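Local coordinates for uncharacterized protein (Bacteroides thetaiotaomicron VPI-5482, PDB 2RLD) that is of unknown function but binds calcium and belongs to the 23S rRNA-intervening sequence protein family of four-helix bundles, at residues 24-27 with 28-32. Numbering follows the deposited sequence.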
ATOM      1  N   ASN C  24     -18.167   7.268   8.825  1.00 15.42           N
ATOM      2  CA  ASN C  24     -18.372   8.535   9.547  1.00 17.86           C
ATOM      3  C   ASN C  24     -17.192   8.939  10.426  1.00 15.76           C
ATOM      4  O   ASN C  24     -16.822  10.133  10.496  1.00 18.12           O
ATOM      5  CB  ASN C  24     -19.669   8.458  10.357  1.00 19.22           C
ATOM      6  CG  ASN C  24     -20.913   8.525   9.484  1.00 21.96           C
ATOM      7  OD1 ASN C  24     -20.878   9.021   8.360  1.00 22.24           O
ATOM      8  ND2 ASN C  24     -22.032   8.038  10.019  1.00 24.64           N
ATOM      9  N   LEU C  25     -16.583   7.962  11.101  1.00 15.99           N
ATOM     10  CA  LEU C  25     -15.411   8.209  11.902  1.00 16.25           C
ATOM     11  C   LEU C  25     -14.258   8.698  11.052  1.00 16.55           C
ATOM     12  O   LEU C  25     -13.502   9.566  11.474  1.00 15.86           O
ATOM     13  CB  LEU C  25     -14.996   6.951  12.661  1.00 15.20           C
ATOM     14  CG  LEU C  25     -13.749   7.096  13.538  1.00 14.61           C
ATOM     15  CD1 LEU C  25     -13.947   8.158  14.658  1.00 17.21           C
ATOM     16  CD2 LEU C  25     -13.342   5.722  14.120  1.00 17.29           C
ATOM     17  N   TYR C  26     -14.089   8.094   9.886  1.00 15.76           N
ATOM     18  CA  TYR C  26     -13.054   8.528   8.944  1.00 16.00           C
ATOM     19  C   TYR C  26     -13.218   9.970   8.551  1.00 16.51           C
ATOM     20  O   TYR C  26     -12.263  10.766   8.622  1.00 15.64           O
ATOM     21  CB  TYR C  26     -13.052   7.633   7.717  1.00 16.36           C
ATOM     22  CG  TYR C  26     -12.040   8.046   6.693  1.00 16.01           C
ATOM     23  CD1 TYR C  26     -10.711   7.718   6.847  1.00 16.19           C
ATOM     24  CD2 TYR C  26     -12.413   8.780   5.585  1.00 16.47           C
ATOM     25  CE1 TYR C  26      -9.776   8.106   5.940  1.00 16.97           C
ATOM     26  CE2 TYR C  26     -11.492   9.150   4.644  1.00 16.28           C
ATOM     27  CZ  TYR C  26     -10.176   8.821   4.819  1.00 16.25           C
ATOM     28  OH  TYR C  26      -9.227   9.195   3.893  1.00 23.09           O
ATOM     29  N   LYS C  27     -14.437  10.342   8.181  1.00 16.28           N
ATOM     30  CA  LYS C  27     -14.733  11.748   7.862  1.00 15.82           C
ATOM     31  C   LYS C  27     -14.404  12.701   9.010  1.00 17.55           C
ATOM     32  O   LYS C  27     -13.797  13.749   8.801  1.00 15.68           O
ATOM     33  CB  LYS C  27     -16.206  11.893   7.475  1.00 16.16           C
ATOM     34  CG  LYS C  27     -16.575  11.220   6.189  1.00 18.88           C
ATOM     35  CD  LYS C  27     -18.085  11.202   6.014  1.00 21.32           C
ATOM     36  CE  LYS C  27     -18.635  12.512   5.589  1.00 25.60           C
ATOM     37  NZ  LYS C  27     -20.164  12.536   5.619  1.00 24.38           N
ATOM     38  N   PHE C  28     -14.812  12.320  10.225  1.00 14.98           N
ATOM     39  CA  PHE C  28     -14.513  13.083  11.429  1.00 15.38           C
ATOM     40  C   PHE C  28     -13.023  13.286  11.590  1.00 15.01           C
ATOM     41  O   PHE C  28     -12.572  14.423  11.757  1.00 15.81           O
ATOM     42  CB  PHE C  28     -15.087  12.369  12.647  1.00 15.45           C
ATOM     43  CG  PHE C  28     -14.686  12.984  13.955  1.00 15.28           C
ATOM     44  CD1 PHE C  28     -15.329  14.127  14.433  1.00 18.63           C
ATOM     45  CD2 PHE C  28     -13.698  12.419  14.715  1.00 15.36           C
ATOM     46  CE1 PHE C  28     -14.964  14.711  15.649  1.00 18.95           C
ATOM     47  CE2 PHE C  28     -13.329  13.007  15.954  1.00 18.06           C
ATOM     48  CZ  PHE C  28     -13.988  14.148  16.407  1.00 17.47           C
ATOM     49  N   LEU C  29     -12.258  12.193  11.495  1.00 15.65           N
ATOM     50  CA  LEU C  29     -10.824  12.250  11.725  1.00 14.96           C
ATOM     51  C   LEU C  29     -10.140  13.118  10.680  1.00 17.90           C
ATOM     52  O   LEU C  29      -9.319  13.967  11.014  1.00 18.07           O
ATOM     53  CB  LEU C  29     -10.210  10.853  11.748  1.00 12.41           C
ATOM     54  CG  LEU C  29     -10.581   9.987  12.949  1.00 16.39           C
ATOM     55  CD1 LEU C  29     -10.120   8.558  12.685  1.00 13.34           C
ATOM     56  CD2 LEU C  29     -10.000  10.608  14.223  1.00 19.68           C
ATOM     57  N   VAL C  30     -10.495  12.923   9.417  1.00 15.05           N
ATOM     58  CA  VAL C  30      -9.839  13.675   8.355  1.00 14.09           C
ATOM     59  C   VAL C  30     -10.272  15.144   8.350  1.00 15.16           C
ATOM     60  O   VAL C  30      -9.427  16.034   8.327  1.00 17.22           O
ATOM     61  CB  VAL C  30     -10.086  12.999   6.957  1.00 16.68           C
ATOM     62  CG1 VAL C  30      -9.555  13.885   5.874  1.00 18.05           C
ATOM     63  CG2 VAL C  30      -9.438  11.573   6.936  1.00 15.90           C
ATOM     64  N   ASN C  31     -11.575  15.385   8.360  1.00 16.27           N
ATOM     65  CA  ASN C  31     -12.114  16.737   8.143  1.00 17.32           C
ATOM     66  C   ASN C  31     -12.029  17.625   9.375  1.00 16.67           C
ATOM     67  O   ASN C  31     -11.686  18.823   9.264  1.00 19.70           O
ATOM     68  CB  ASN C  31     -13.561  16.688   7.660  1.00 18.42           C
ATOM     69  CG  ASN C  31     -13.697  16.041   6.301  1.00 21.87           C
ATOM     70  OD1 ASN C  31     -12.842  16.208   5.435  1.00 23.19           O
ATOM     71  ND2 ASN C  31     -14.764  15.289   6.116  1.00 22.60           N
ATOM     72  N   GLU C  32     -12.281  17.041  10.543  1.00 18.49           N
ATOM     73  CA  GLU C  32     -12.286  17.802  11.780  0.50 19.94           C
ATOM     74  C   GLU C  32     -10.952  17.717  12.528  1.00 18.80           C
ATOM     75  O   GLU C  32     -10.438  18.740  12.989  1.00 20.09           O
ATOM     76  CB  GLU C  32     -13.472  17.366  12.643  0.50 20.52           C
ATOM     77  CG  GLU C  32     -14.767  17.329  11.841  0.50 22.51           C
ATOM     78  CD  GLU C  32     -15.985  17.067  12.681  0.50 24.39           C
ATOM     79  OE1 GLU C  32     -16.073  17.625  13.796  0.50 26.74           O
ATOM     80  OE2 GLU C  32     -16.857  16.307  12.216  0.50 21.11           O
TER
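Tyr26 and Val30 meet one turn apart near the C-terminal end of helix 7-32, the first helix of the four-helix bundle. Val30 CG2 sits over one face of the phenol ring, 3.7 Å from its centroid and displaced toward the rim on the hydroxyl side, in a CH-pi contact whose shortest approach is 3.5 Å to Tyr26 CZ. With CG anti to the backbone N (chi1 178°), the tyrosine ring swings past its own carbonyl and along the helix, which carries its far end across the valine methyl. Beneath this pair the main chain is tied by Val30 N to Tyr26 O at 2.9 Å. Helix 38-57 packs on the same pair through Ser39, and Val37 of the second subunit packs on Tyr26, placing the ring at a subunit interface. Were Tyr26 replaced by an alanine, Val30 CG2 would probably lose its aromatic face and a gap would be likely to open beside Val37 of the second subunit. On the buried side, Leu25 CG lies 4.0 Å from Leu29 CD1, and both leucines pack on helix 62-88, through Leu83 and Leu86 respectively. Leu25 CD1 also approaches Phe28 CD2 obliquely, at 4.3 Å, and the Phe28 side chain touches Gln96 of helix 94-116. On a further side of the helix, where Asn31 is exposed, Asn31 N donates to Lys27 O at 2.8 Å, while Asn31 ND2 lies 3.9 Å from Lys27 CB.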